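Side-chain contact in Alp7A (Bacillus subtilis, PDB 5EC0), which binds adenine nucleotide in the cleft of an actin-family fold and, as an actin-like protein, probably forms filaments that help segregate plasmids: residues A[261-264]-A[265-268]. Sequence-based numbering, arbitrary orientation.
With ADP (adenosine-5'-diphosphate), chain D.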
# COMPACT_ATOMS: atom_id res chain seq x y z
N SER A 261 19.23 0.12 -12.20
CA SER A 261 18.65 0.48 -10.92
C SER A 261 17.81 -0.68 -10.41
O SER A 261 17.32 -1.49 -11.19
CB SER A 261 17.81 1.74 -11.04
OG SER A 261 16.48 1.44 -11.44
N VAL A 262 17.64 -0.74 -9.10
CA VAL A 262 16.85 -1.80 -8.51
C VAL A 262 15.37 -1.62 -8.87
O VAL A 262 14.61 -2.59 -8.93
CB VAL A 262 17.04 -1.85 -6.98
CG1 VAL A 262 16.22 -0.78 -6.29
CG2 VAL A 262 16.66 -3.22 -6.46
N ARG A 263 14.98 -0.38 -9.14
CA ARG A 263 13.59 -0.08 -9.46
C ARG A 263 13.22 -0.71 -10.79
O ARG A 263 12.13 -1.26 -10.95
CB ARG A 263 13.37 1.43 -9.48
CG ARG A 263 11.95 1.86 -9.80
CD ARG A 263 11.91 3.35 -10.12
NE ARG A 263 10.54 3.83 -10.31
CZ ARG A 263 9.77 4.30 -9.33
NH1 ARG A 263 10.22 4.33 -8.09
NH2 ARG A 263 8.54 4.72 -9.60
N GLU A 264 14.13 -0.64 -11.76
CA GLU A 264 13.98 -1.33 -13.04
C GLU A 264 13.81 -2.85 -12.86
O GLU A 264 12.93 -3.47 -13.46
CB GLU A 264 15.18 -1.06 -13.94
CG GLU A 264 15.20 0.31 -14.62
CD GLU A 264 16.54 0.61 -15.29
OE1 GLU A 264 17.17 -0.33 -15.83
OE2 GLU A 264 16.96 1.79 -15.28
N LEU A 265 14.66 -3.45 -12.05
CA LEU A 265 14.62 -4.90 -11.88
C LEU A 265 13.32 -5.30 -11.18
O LEU A 265 12.65 -6.26 -11.56
CB LEU A 265 15.83 -5.38 -11.09
CG LEU A 265 15.84 -6.83 -10.62
CD1 LEU A 265 15.91 -7.77 -11.82
CD2 LEU A 265 17.01 -7.05 -9.67
N GLU A 266 12.97 -4.52 -10.16
CA GLU A 266 11.70 -4.67 -9.46
C GLU A 266 10.50 -4.59 -10.41
O GLU A 266 9.59 -5.40 -10.31
CB GLU A 266 11.60 -3.59 -8.38
CG GLU A 266 10.31 -3.56 -7.58
CD GLU A 266 10.22 -2.31 -6.72
OE1 GLU A 266 10.62 -1.23 -7.20
OE2 GLU A 266 9.77 -2.42 -5.56
N LYS A 267 10.51 -3.63 -11.33
CA LYS A 267 9.41 -3.47 -12.28
C LYS A 267 9.32 -4.62 -13.27
O LYS A 267 8.24 -5.13 -13.55
CB LYS A 267 9.53 -2.14 -13.03
CG LYS A 267 8.42 -1.93 -14.06
CD LYS A 267 8.48 -0.54 -14.70
CE LYS A 267 7.34 -0.33 -15.69
NZ LYS A 267 7.33 1.06 -16.25
N PHE A 268 10.47 -5.01 -13.83
CA PHE A 268 10.54 -6.17 -14.71
C PHE A 268 10.00 -7.45 -14.03
O PHE A 268 9.28 -8.23 -14.64
CB PHE A 268 11.98 -6.38 -15.17
CG PHE A 268 12.19 -7.62 -15.99
CD1 PHE A 268 11.84 -7.65 -17.33
CD2 PHE A 268 12.75 -8.76 -15.43
CE1 PHE A 268 12.03 -8.79 -18.10
CE2 PHE A 268 12.95 -9.90 -16.18
CZ PHE A 268 12.59 -9.92 -17.52
PB ADP D . 6.03 -1.65 0.42
O1B ADP D . 4.86 -0.72 0.70
O2B ADP D . 6.96 -1.92 1.60
O3B ADP D . 6.81 -1.39 -0.84
PA ADP D . 4.19 -3.40 -0.98
O1A ADP D . 3.69 -2.13 -1.63
O2A ADP D . 3.20 -4.40 -0.41
O3A ADP D . 5.32 -3.08 0.15
O5' ADP D . 5.12 -4.17 -2.02
C5' ADP D . 5.82 -3.51 -3.06
C4' ADP D . 6.24 -4.63 -3.99
O4' ADP D . 5.09 -5.06 -4.71
C3' ADP D . 7.25 -4.23 -5.05
O3' ADP D . 8.57 -4.60 -4.65
C2' ADP D . 6.84 -5.02 -6.28
O2' ADP D . 7.83 -6.02 -6.49
C1' ADP D . 5.52 -5.68 -5.91
N9 ADP D . 4.46 -5.52 -6.93
C8 ADP D . 3.69 -6.56 -7.36
N7 ADP D . 2.80 -6.15 -8.28
C5 ADP D . 2.97 -4.83 -8.45
C6 ADP D . 2.32 -3.81 -9.30
N6 ADP D . 1.31 -4.17 -10.13
N1 ADP D . 2.77 -2.54 -9.19
C2 ADP D . 3.79 -2.22 -8.36
N3 ADP D . 4.43 -3.09 -7.55
C4 ADP D . 4.07 -4.41 -7.56
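The ribose side of the ADP pocket is met here by the capped first turns of helix 262-272, where Val262 and Glu266 join across one turn. Glu266 N donates to Val262 O over 2.8 Å at a nearly straight 166°, and Lys267 N to Arg263 O and Phe268 N to Glu264 O repeat the pattern. Ser261 is the N-cap: its OG accepts from Glu264 N at 3.2 Å, while the bond from Leu265 N to Ser261 O is weak. From this fixed turn the Glu266 side chain reaches outward, CG anti to its backbone nitrogen (chi1 178°) and the chain extended beyond, which carries the carboxylate to the sugar. There OE2 accepts from ADP O3' at 2.6 Å, while OE1 lies loosely beside the backbone of Arg263, 3.9 Å from its CA. Arg263 NH1 stays 5.6 Å from Glu266 OE1 and forms its salt bridge with Glu76 instead. With an alanine here, the ribose O3' would probably lose this acceptor, and a gap would be likely to open where CG and CD now lie against the sugar. The short bond suggests that the carboxylate, probably ionised, is a good acceptor for the ribose hydroxyl, while the guanidinium, already paired with Glu76, is likely to polarise it only weakly.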